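Local coordinates for uncharacterized protein conserved in bacteria (Cupriavidus necator, PDB 5DMH), which catalyses the ATP-dependent phosphorylation of 3-oxo-tetronate to 3-oxo-tetronate 4-phosphate, at residues Gly310-Arg315 with His338-Leu343; Gly301-Trp306 with Leu343-Ser348; Pro287-Ala292 with Arg383-Phe388. One frame throughout, in Å; residues are numbered along the deposited sequence.

Contact 1 of 3, residues Gly310-Arg315 with His338-Leu343; sequences GRPALR and HGEPVL
P312 lies over one face of the H338 imidazole. Its CB sits 3.8 Å from the centroid of the H338 ring, displaced toward the rim, in a CH-pi contact. CG of P312 sits between H338 CD2 and CG of E340, and CD comes 3.7 Å from OE1 of E340. CG of E340 stands between its backbone N and carbonyl carbon (chi1 69°), and the chain runs on extended, which brings the carboxylate against the proline ring. CG1 of V342 closes in on CB of P312 at 3.9 Å. The backbone of P312 is engaged as well. L343 N gives a hydrogen bond of 3.1 Å to P312 O, and L314 N one of 2.8 Å to L343 O. This is a parallel bridge pairing A313 with L343, whose CB atoms touch on one face. It adds the outermost strand, 313-315, to strand 343-345 in the parallel set of strands of the nucleotide-binding domain. Further out, a water fills the corner between R311, E340 and P341. It accepts from R311 NE at 2.9 Å, in the plane of the guanidinium, and donates to E340 OE1 and to P341 O. R311 and E340 thus meet through water. NH1 of R311 forms a salt bridge with D445. The H338 ring is positioned by its ND1, which is hydrogen-bonded to F334 O in helix 327-336, and F334 itself packs on P312.

Contact 2 of 3, residues Gly301-Trp306 with Leu343-Ser348; sequences GQVARW and LIYATS. With ADP (adenosine-5'-diphosphate), chain C.
V303 projects from helix 297-308 toward Y345 and T347 on the segment 343-348. Here a helix packs on a parallel sheet of the nucleotide-binding domain, its short segment running at 139° to strand 343-345. From CB of V303 the two methyls part. CG1, trans to the backbone N (chi1 165°), lies over one face of the Y345 phenol ring, 3.9 Å from the centroid of that ring. CG2 goes the other way and meets T347 tip to tip, 3.8 Å from T347 OG1. The same methyl also touches L343, with V303 CG2 and L343 CD2 4.0 Å apart. One turn on, W306 lays its indole against L343, and the two side chains run past each other in opposite directions. L343 CB stands over the five-membered ring of W306, nearest to NE1 at 3.4 Å, and CD2 of L343 reaches CD1 and CG of the indole. The indole N-H is used elsewhere: NE1 of W306 is hydrogen-bonded to P312 O. T347 OG1 is likewise held by S294 O. No hydrogen bond passes between residues 301-306 and 343-348, though N300 ND2, earlier in the same helix, bonds to S348 O. All five touching residues are buried. Beyond the strand the chain enters the ADP pocket. A346 CB packs near the adenine, and A346 O accepts from two groups. S348 OG donates to it at 2.7 Å, and the N6 amino group of ADP donates to A346 O at 3.3 Å, with an angle of 162° at the hydrogen.

Contact 3 of 3, residues Pro287-Ala292 with Arg383-Phe388; sequences PGVVLA and RGTRRF
The V289 and F388 side chains meet obliquely on one side of the strand pair. CG1 of V289 comes 3.7 Å from CD2 of F388. It is placed there by a chi1 of 65°, which sets this methyl between the backbone N and the carbonyl carbon. T385 CG2 lies over one face of the same F388 ring, toward its rim, and also approaches CG1 of V289. The T385 methyl, V289 and the F388 ring thus make one apolar cluster, with L380 of helix 362-382 against V289. R387 goes to the other side. Its chain bends at chi3 (-70°) and brings the guanidinium back over the glycine, with G288 CA over one of its faces and NH1 of R387 4.1 Å from that carbon, which carries no side chain. The bend is held by hydrogen bonds from NH1 to G286 O and from NH2 to L448 O. Between these two faces runs the parallel pairing of strands 288-292 and 387-391 in the nucleotide-binding domain, with G288 bridged to R387 and V289 to F388. P287 O takes two bonds at the start of the pair, from R386 N at 2.9 Å and from R387 N at 3.1 Å. The second donor lies in the carbonyl plane and the first is tilted from it by 17°. V289 N returns a weak bond to R387 O. The P287 ring rests beside T385 and G384, its CD 3.8 Å from G384 O. G384 has positive phi and ends helix 362-382 in a Schellman motif. A water joins G288 O to T385 OG1, 2.6 Å from that hydroxyl.

All three contacts belong to one parallel set of strands in the nucleotide-binding domain. Contacts 1 and 3 pair strands edge to edge, while contact 2 packs a helix on one face. Contact 2 is buried and apolar between its segments; contacts 1 and 3 are partly buried and use backbone bonds, each with a water. L343 is shared by contacts 1 and 2. R315 NH2 of contact 1 is also within hydrogen-bonding distance of S348 OG of contact 2. Strand 288-292 of contact 3 lies next to strand 343-345, with V342 O bonded to V290 N and I344 bonded to V290 and A292. Contact 2 alone includes residues that meet ADP.

Contact 1 of 3, residues Gly310-Arg315 with His338-Leu343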
loop_
_atom_site.group_PDB
_atom_site.type_symbol
_atom_site.label_atom_id
_atom_site.label_comp_id
_atom_site.label_asym_id
_atom_site.label_seq_id
_atom_site.Cartn_x
_atom_site.Cartn_y
_atom_site.Cartn_z
ATOM N N GLY A 310 24.468 -15.423 -5.735
ATOM C CA GLY A 310 25.160 -15.267 -6.991
ATOM C C GLY A 310 24.298 -14.901 -8.178
ATOM O O GLY A 310 24.712 -15.085 -9.324
ATOM N N ARG A 311 23.114 -14.364 -7.913
ATOM C CA ARG A 311 22.175 -14.042 -8.989
ATOM C C ARG A 311 22.503 -12.692 -9.618
ATOM O O ARG A 311 22.967 -11.796 -8.942
ATOM C CB ARG A 311 20.743 -14.106 -8.466
ATOM C CG ARG A 311 20.384 -15.481 -7.916
ATOM C CD ARG A 311 18.928 -15.588 -7.492
ATOM N NE ARG A 311 18.020 -15.722 -8.635
ATOM C CZ ARG A 311 16.757 -16.142 -8.549
ATOM N NH1 ARG A 311 16.241 -16.461 -7.377
ATOM N NH2 ARG A 311 16.001 -16.249 -9.635
ATOM N N PRO A 312 22.296 -12.561 -10.938
ATOM C CA PRO A 312 22.700 -11.340 -11.644
ATOM C C PRO A 312 21.976 -10.098 -11.160
ATOM O O PRO A 312 20.760 -10.133 -10.936
ATOM C CB PRO A 312 22.346 -11.619 -13.108
ATOM C CG PRO A 312 21.505 -12.866 -13.139
ATOM C CD PRO A 312 21.431 -13.439 -11.743
ATOM N N ALA A 313 22.724 -9.011 -11.004
ATOM C CA ALA A 313 22.175 -7.763 -10.483
ATOM C C ALA A 313 22.950 -6.553 -11.000
ATOM O O ALA A 313 24.162 -6.616 -11.230
ATOM C CB ALA A 313 22.200 -7.756 -8.951
ATOM N N LEU A 314 22.245 -5.451 -11.174
ATOM C CA LEU A 314 22.881 -4.192 -11.508
ATOM C C LEU A 314 22.365 -3.098 -10.604
ATOM O O LEU A 314 21.162 -2.908 -10.487
ATOM C CB LEU A 314 22.613 -3.819 -12.958
ATOM C CG LEU A 314 23.241 -2.497 -13.398
ATOM C CD1 LEU A 314 24.750 -2.553 -13.234
ATOM C CD2 LEU A 314 22.869 -2.207 -14.844
ATOM N N ARG A 315 23.283 -2.361 -9.995
ATOM C CA ARG A 315 22.915 -1.251 -9.116
ATOM C C ARG A 315 22.809 0.088 -9.869
ATOM O O ARG A 315 23.615 0.391 -10.759
ATOM C CB ARG A 315 23.953 -1.141 -8.008
ATOM C CG ARG A 315 23.587 -0.206 -6.915
ATOM C CD ARG A 315 24.597 -0.253 -5.808
ATOM N NE ARG A 315 24.154 0.536 -4.675
ATOM C CZ ARG A 315 24.668 0.458 -3.449
ATOM N NH1 ARG A 315 25.674 -0.377 -3.190
ATOM N NH2 ARG A 315 24.183 1.236 -2.486
ATOM N N HIS A 338 20.784 -11.615 -20.120
ATOM C CA HIS A 338 20.641 -12.729 -19.185
ATOM C C HIS A 338 19.393 -13.579 -19.430
ATOM O O HIS A 338 18.278 -13.051 -19.563
ATOM C CB HIS A 338 20.634 -12.199 -17.765
ATOM C CG HIS A 338 22.000 -11.960 -17.205
ATOM N ND1 HIS A 338 22.603 -10.720 -17.197
ATOM C CD2 HIS A 338 22.881 -12.802 -16.619
ATOM C CE1 HIS A 338 23.794 -10.812 -16.636
ATOM N NE2 HIS A 338 23.987 -12.066 -16.276
ATOM N N GLY A 339 19.583 -14.894 -19.467
ATOM C CA GLY A 339 18.483 -15.820 -19.671
ATOM C C GLY A 339 17.644 -16.067 -18.420
ATOM O O GLY A 339 16.588 -16.691 -18.473
ATOM N N GLU A 340 18.097 -15.557 -17.289
ATOM C CA GLU A 340 17.330 -15.673 -16.056
ATOM C C GLU A 340 16.997 -14.275 -15.578
ATOM O O GLU A 340 17.590 -13.302 -16.040
ATOM C CB GLU A 340 18.152 -16.402 -14.993
ATOM C CG GLU A 340 19.330 -15.583 -14.489
ATOM C CD GLU A 340 20.388 -16.418 -13.764
ATOM O OE1 GLU A 340 20.151 -16.807 -12.582
ATOM O OE2 GLU A 340 21.462 -16.650 -14.372
ATOM N N PRO A 341 16.093 -14.162 -14.594
ATOM C CA PRO A 341 15.767 -12.827 -14.101
ATOM C C PRO A 341 16.955 -12.158 -13.453
ATOM O O PRO A 341 17.773 -12.814 -12.804
ATOM C CB PRO A 341 14.664 -13.090 -13.051
ATOM C CG PRO A 341 14.062 -14.379 -13.506
ATOM C CD PRO A 341 15.197 -15.188 -14.047
ATOM N N VAL A 342 17.038 -10.857 -13.667
ATOM C CA VAL A 342 17.992 -10.010 -13.005
ATOM C C VAL A 342 17.290 -9.089 -12.017
ATOM O O VAL A 342 16.081 -8.865 -12.100
ATOM C CB VAL A 342 18.798 -9.141 -13.999
ATOM C CG1 VAL A 342 19.405 -10.001 -15.110
ATOM C CG2 VAL A 342 17.964 -8.003 -14.567
ATOM N N LEU A 343 18.093 -8.561 -11.103
ATOM C CA LEU A 343 17.702 -7.552 -10.135
ATOM C C LEU A 343 18.320 -6.220 -10.537
ATOM O O LEU A 343 19.548 -6.138 -10.726
ATOM C CB LEU A 343 18.235 -7.950 -8.755
ATOM C CG LEU A 343 18.106 -6.876 -7.665
ATOM C CD1 LEU A 343 16.667 -6.535 -7.320
ATOM C CD2 LEU A 343 18.863 -7.307 -6.434
HETATM O O HOH W 1 18.162 -15.044 -11.481
#

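Contact 2 of 3, residues Gly301-Trp306 with Leu343-Ser348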
loop_
_atom_site.group_PDB
_atom_site.type_symbol
_atom_site.label_atom_id
_atom_site.label_comp_id
_atom_site.label_asym_id
_atom_site.label_seq_id
_atom_site.Cartn_x
_atom_site.Cartn_y
_atom_site.Cartn_z
ATOM N N GLY A 301 17.969 -6.411 2.890
ATOM C CA GLY A 301 18.211 -7.802 3.170
ATOM C C GLY A 301 17.855 -8.713 2.011
ATOM O O GLY A 301 18.538 -9.719 1.766
ATOM N N GLN A 302 16.819 -8.339 1.262
ATOM C CA GLN A 302 16.380 -9.116 0.086
ATOM C C GLN A 302 17.364 -9.016 -1.067
ATOM O O GLN A 302 17.635 -10.005 -1.741
ATOM C CB GLN A 302 14.964 -8.692 -0.351
ATOM C CG GLN A 302 13.899 -9.223 0.611
ATOM C CD GLN A 302 12.689 -8.334 0.798
ATOM O OE1 GLN A 302 12.586 -7.231 0.249
ATOM N NE2 GLN A 302 11.774 -8.798 1.656
ATOM N N VAL A 303 17.917 -7.824 -1.254
ATOM C CA VAL A 303 18.963 -7.585 -2.249
ATOM C C VAL A 303 20.238 -8.355 -1.872
ATOM O O VAL A 303 20.866 -9.023 -2.704
ATOM C CB VAL A 303 19.234 -6.070 -2.346
ATOM C CG1 VAL A 303 20.537 -5.781 -3.068
ATOM C CG2 VAL A 303 18.037 -5.339 -3.000
ATOM N N ALA A 304 20.611 -8.299 -0.598
ATOM C CA ALA A 304 21.832 -8.996 -0.151
ATOM C C ALA A 304 21.712 -10.506 -0.365
ATOM O O ALA A 304 22.672 -11.183 -0.745
ATOM C CB ALA A 304 22.096 -8.677 1.282
ATOM N N ARG A 305 20.531 -11.044 -0.091
ATOM C CA ARG A 305 20.302 -12.472 -0.271
ATOM C C ARG A 305 20.469 -12.844 -1.751
ATOM O O ARG A 305 21.132 -13.817 -2.088
ATOM C CB ARG A 305 18.906 -12.821 0.218
ATOM C CG ARG A 305 18.519 -14.262 0.059
ATOM C CD ARG A 305 19.523 -15.199 0.694
ATOM N NE ARG A 305 19.004 -16.559 0.732
ATOM C CZ ARG A 305 19.748 -17.660 0.813
ATOM N NH1 ARG A 305 21.076 -17.593 0.871
ATOM N NH2 ARG A 305 19.152 -18.840 0.831
ATOM N N TRP A 306 19.856 -12.056 -2.624
ATOM C CA TRP A 306 19.978 -12.253 -4.070
ATOM C C TRP A 306 21.442 -12.316 -4.481
ATOM O O TRP A 306 21.842 -13.231 -5.198
ATOM C CB TRP A 306 19.235 -11.114 -4.787
ATOM C CG TRP A 306 19.166 -11.217 -6.282
ATOM C CD1 TRP A 306 20.087 -10.759 -7.171
ATOM C CD2 TRP A 306 18.092 -11.782 -7.069
ATOM N NE1 TRP A 306 19.666 -11.006 -8.456
ATOM C CE2 TRP A 306 18.438 -11.615 -8.423
ATOM C CE3 TRP A 306 16.870 -12.396 -6.756
ATOM C CZ2 TRP A 306 17.629 -12.073 -9.461
ATOM C CZ3 TRP A 306 16.072 -12.856 -7.787
ATOM C CH2 TRP A 306 16.444 -12.668 -9.125
ATOM N N LEU A 343 18.093 -8.561 -11.103
ATOM C CA LEU A 343 17.702 -7.552 -10.135
ATOM C C LEU A 343 18.320 -6.220 -10.537
ATOM O O LEU A 343 19.548 -6.138 -10.726
ATOM C CB LEU A 343 18.235 -7.950 -8.755
ATOM C CG LEU A 343 18.106 -6.876 -7.665
ATOM C CD1 LEU A 343 16.667 -6.535 -7.320
ATOM C CD2 LEU A 343 18.863 -7.307 -6.434
ATOM N N ILE A 344 17.476 -5.210 -10.738
ATOM C CA ILE A 344 17.928 -3.835 -10.901
ATOM C C ILE A 344 17.528 -3.096 -9.642
ATOM O O ILE A 344 16.341 -3.087 -9.287
ATOM C CB ILE A 344 17.300 -3.191 -12.140
ATOM C CG1 ILE A 344 17.473 -4.097 -13.359
ATOM C CG2 ILE A 344 17.858 -1.788 -12.386
ATOM C CD1 ILE A 344 18.916 -4.280 -13.858
ATOM N N TYR A 345 18.486 -2.452 -8.972
ATOM C CA TYR A 345 18.220 -1.927 -7.633
ATOM C C TYR A 345 18.938 -0.639 -7.335
ATOM O O TYR A 345 20.069 -0.445 -7.739
ATOM C CB TYR A 345 18.568 -2.963 -6.538
ATOM C CG TYR A 345 20.053 -3.235 -6.304
ATOM C CD1 TYR A 345 20.748 -4.088 -7.137
ATOM C CD2 TYR A 345 20.742 -2.630 -5.264
ATOM C CE1 TYR A 345 22.092 -4.365 -6.936
ATOM C CE2 TYR A 345 22.090 -2.879 -5.058
ATOM C CZ TYR A 345 22.759 -3.741 -5.904
ATOM O OH TYR A 345 24.084 -4.014 -5.698
ATOM N N ALA A 346 18.249 0.247 -6.631
ATOM C CA ALA A 346 18.851 1.455 -6.099
ATOM C C ALA A 346 19.027 1.324 -4.593
ATOM O O ALA A 346 19.677 2.154 -3.958
ATOM C CB ALA A 346 17.986 2.641 -6.421
ATOM N N THR A 347 18.396 0.293 -4.034
ATOM C CA THR A 347 18.463 -0.037 -2.606
ATOM C C THR A 347 19.829 0.197 -1.988
ATOM O O THR A 347 20.830 -0.353 -2.450
ATOM C CB THR A 347 18.022 -1.492 -2.411
ATOM O OG1 THR A 347 16.808 -1.708 -3.143
ATOM C CG2 THR A 347 17.805 -1.830 -0.931
ATOM N N SER A 348 19.864 1.026 -0.943
ATOM C CA SER A 348 21.106 1.511 -0.327
ATOM C C SER A 348 20.929 1.713 1.190
ATOM O O SER A 348 19.808 1.779 1.676
ATOM C CB SER A 348 21.508 2.871 -0.909
ATOM O OG SER A 348 21.723 2.818 -2.313
HETATM P PB ADP C . 8.949 1.913 0.562
HETATM O O1B ADP C . 7.869 0.916 0.156
HETATM O O2B ADP C . 10.119 1.216 1.236
HETATM O O3B ADP C . 8.413 3.114 1.327
HETATM P PA ADP C . 9.133 3.492 -1.896
HETATM O O1A ADP C . 9.483 2.992 -3.242
HETATM O O2A ADP C . 7.747 3.916 -1.548
HETATM O O3A ADP C . 9.666 2.392 -0.821
HETATM O "O5'" ADP C . 10.010 4.783 -1.521
HETATM C "C5'" ADP C . 11.429 4.775 -1.594
HETATM C "C4'" ADP C . 11.896 6.113 -2.160
HETATM O "O4'" ADP C . 13.285 6.269 -1.917
HETATM C "C3'" ADP C . 11.699 6.189 -3.668
HETATM O "O3'" ADP C . 11.345 7.524 -4.078
HETATM C "C2'" ADP C . 13.054 5.816 -4.180
HETATM O "O2'" ADP C . 13.257 6.199 -5.524
HETATM C "C1'" ADP C . 13.932 6.503 -3.162
HETATM N N9 ADP C . 15.271 5.923 -3.181
HETATM C C8 ADP C . 15.593 4.611 -3.287
HETATM N N7 ADP C . 16.924 4.446 -3.307
HETATM C C5 ADP C . 17.461 5.686 -3.215
HETATM C C6 ADP C . 18.821 6.224 -3.208
HETATM N N6 ADP C . 19.844 5.346 -3.267
HETATM N N1 ADP C . 18.975 7.556 -3.087
HETATM C C2 ADP C . 17.927 8.402 -3.002
HETATM N N3 ADP C . 16.636 7.995 -3.025
HETATM C C4 ADP C . 16.369 6.659 -3.141
#

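Contact 3 of 3, residues Pro287-Ala292 with Arg383-Phe388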
loop_
_atom_site.group_PDB
_atom_site.type_symbol
_atom_site.label_atom_id
_atom_site.label_comp_id
_atom_site.label_asym_id
_atom_site.label_seq_id
_atom_site.Cartn_x
_atom_site.Cartn_y
_atom_site.Cartn_z
ATOM N N PRO A 287 9.838 -14.459 -19.275
ATOM C CA PRO A 287 10.902 -13.703 -18.626
ATOM C C PRO A 287 10.409 -12.869 -17.448
ATOM O O PRO A 287 9.317 -12.314 -17.457
ATOM C CB PRO A 287 11.434 -12.816 -19.752
ATOM C CG PRO A 287 11.107 -13.547 -20.999
ATOM C CD PRO A 287 9.826 -14.268 -20.729
ATOM N N GLY A 288 11.258 -12.777 -16.436
ATOM C CA GLY A 288 10.954 -12.042 -15.239
ATOM C C GLY A 288 12.051 -11.031 -14.947
ATOM O O GLY A 288 13.101 -11.013 -15.601
ATOM N N VAL A 289 11.778 -10.198 -13.952
ATOM C CA VAL A 289 12.695 -9.174 -13.481
ATOM C C VAL A 289 12.291 -8.748 -12.058
ATOM O O VAL A 289 11.117 -8.850 -11.679
ATOM C CB VAL A 289 12.689 -7.946 -14.427
ATOM C CG1 VAL A 289 11.303 -7.270 -14.396
ATOM C CG2 VAL A 289 13.795 -6.956 -14.017
ATOM N N VAL A 290 13.267 -8.254 -11.288
ATOM C CA VAL A 290 13.039 -7.678 -9.966
ATOM C C VAL A 290 13.557 -6.250 -10.016
ATOM O O VAL A 290 14.666 -6.037 -10.464
ATOM C CB VAL A 290 13.767 -8.444 -8.859
ATOM C CG1 VAL A 290 13.352 -7.956 -7.488
ATOM C CG2 VAL A 290 13.494 -9.937 -8.989
ATOM N N LEU A 291 12.684 -5.305 -9.662
ATOM C CA LEU A 291 12.967 -3.874 -9.684
ATOM C C LEU A 291 12.827 -3.332 -8.271
ATOM O O LEU A 291 11.702 -3.281 -7.715
ATOM C CB LEU A 291 12.005 -3.175 -10.632
ATOM C CG LEU A 291 11.982 -3.683 -12.072
ATOM C CD1 LEU A 291 10.905 -2.980 -12.885
ATOM C CD2 LEU A 291 13.364 -3.503 -12.709
ATOM N N ALA A 292 13.941 -2.910 -7.683
ATOM C CA ALA A 292 13.933 -2.541 -6.267
ATOM C C ALA A 292 14.291 -1.080 -6.057
ATOM O O ALA A 292 15.414 -0.662 -6.313
ATOM C CB ALA A 292 14.864 -3.440 -5.475
ATOM N N ARG A 383 9.922 -5.916 -24.642
ATOM C CA ARG A 383 10.791 -7.029 -25.033
ATOM C C ARG A 383 10.242 -8.404 -24.648
ATOM O O ARG A 383 10.923 -9.407 -24.853
ATOM C CB ARG A 383 12.204 -6.837 -24.468
ATOM C CG ARG A 383 12.949 -5.706 -25.146
ATOM C CD ARG A 383 14.263 -5.364 -24.467
ATOM N NE ARG A 383 14.644 -3.989 -24.791
ATOM C CZ ARG A 383 15.894 -3.550 -24.881
ATOM N NH1 ARG A 383 16.915 -4.368 -24.677
ATOM N NH2 ARG A 383 16.126 -2.283 -25.190
ATOM N N GLY A 384 9.036 -8.446 -24.075
ATOM C CA GLY A 384 8.340 -9.700 -23.817
ATOM C C GLY A 384 8.349 -10.166 -22.353
ATOM O O GLY A 384 7.896 -11.271 -22.053
ATOM N N THR A 385 8.857 -9.340 -21.454
ATOM C CA THR A 385 8.920 -9.709 -20.038
ATOM C C THR A 385 7.489 -9.786 -19.509
ATOM O O THR A 385 6.669 -8.929 -19.842
ATOM C CB THR A 385 9.795 -8.708 -19.238
ATOM O OG1 THR A 385 11.155 -8.814 -19.696
ATOM C CG2 THR A 385 9.748 -9.002 -17.741
ATOM N N ARG A 386 7.187 -10.836 -18.736
ATOM C CA ARG A 386 5.819 -11.108 -18.300
ATOM C C ARG A 386 5.673 -11.100 -16.772
ATOM O O ARG A 386 4.562 -10.960 -16.265
ATOM C CB ARG A 386 5.342 -12.455 -18.839
ATOM C CG ARG A 386 5.321 -12.532 -20.356
ATOM C CD ARG A 386 4.116 -11.819 -20.928
ATOM N NE ARG A 386 2.875 -12.457 -20.481
ATOM C CZ ARG A 386 2.388 -13.585 -20.986
ATOM N NH1 ARG A 386 3.020 -14.204 -21.974
ATOM N NH2 ARG A 386 1.260 -14.091 -20.507
ATOM N N ARG A 387 6.777 -11.292 -16.047
ATOM C CA ARG A 387 6.723 -11.336 -14.567
ATOM C C ARG A 387 7.556 -10.204 -13.982
ATOM O O ARG A 387 8.733 -10.066 -14.300
ATOM C CB ARG A 387 7.231 -12.683 -14.013
ATOM C CG ARG A 387 6.447 -13.922 -14.479
ATOM C CD ARG A 387 7.082 -15.221 -13.978
ATOM N NE ARG A 387 8.351 -15.465 -14.645
ATOM C CZ ARG A 387 9.455 -15.958 -14.090
ATOM N NH1 ARG A 387 10.541 -16.113 -14.841
ATOM N NH2 ARG A 387 9.501 -16.301 -12.816
ATOM N N PHE A 388 6.924 -9.406 -13.128
ATOM C CA PHE A 388 7.561 -8.253 -12.506
ATOM C C PHE A 388 7.390 -8.283 -11.010
ATOM O O PHE A 388 6.252 -8.229 -10.504
ATOM C CB PHE A 388 6.918 -6.971 -13.044
ATOM C CG PHE A 388 7.021 -6.802 -14.526
ATOM C CD1 PHE A 388 6.177 -7.498 -15.381
ATOM C CD2 PHE A 388 7.934 -5.909 -15.076
ATOM C CE1 PHE A 388 6.263 -7.319 -16.754
ATOM C CE2 PHE A 388 8.013 -5.739 -16.438
ATOM C CZ PHE A 388 7.195 -6.439 -17.273
HETATM O O HOH W 2 12.966 -9.979 -18.223
#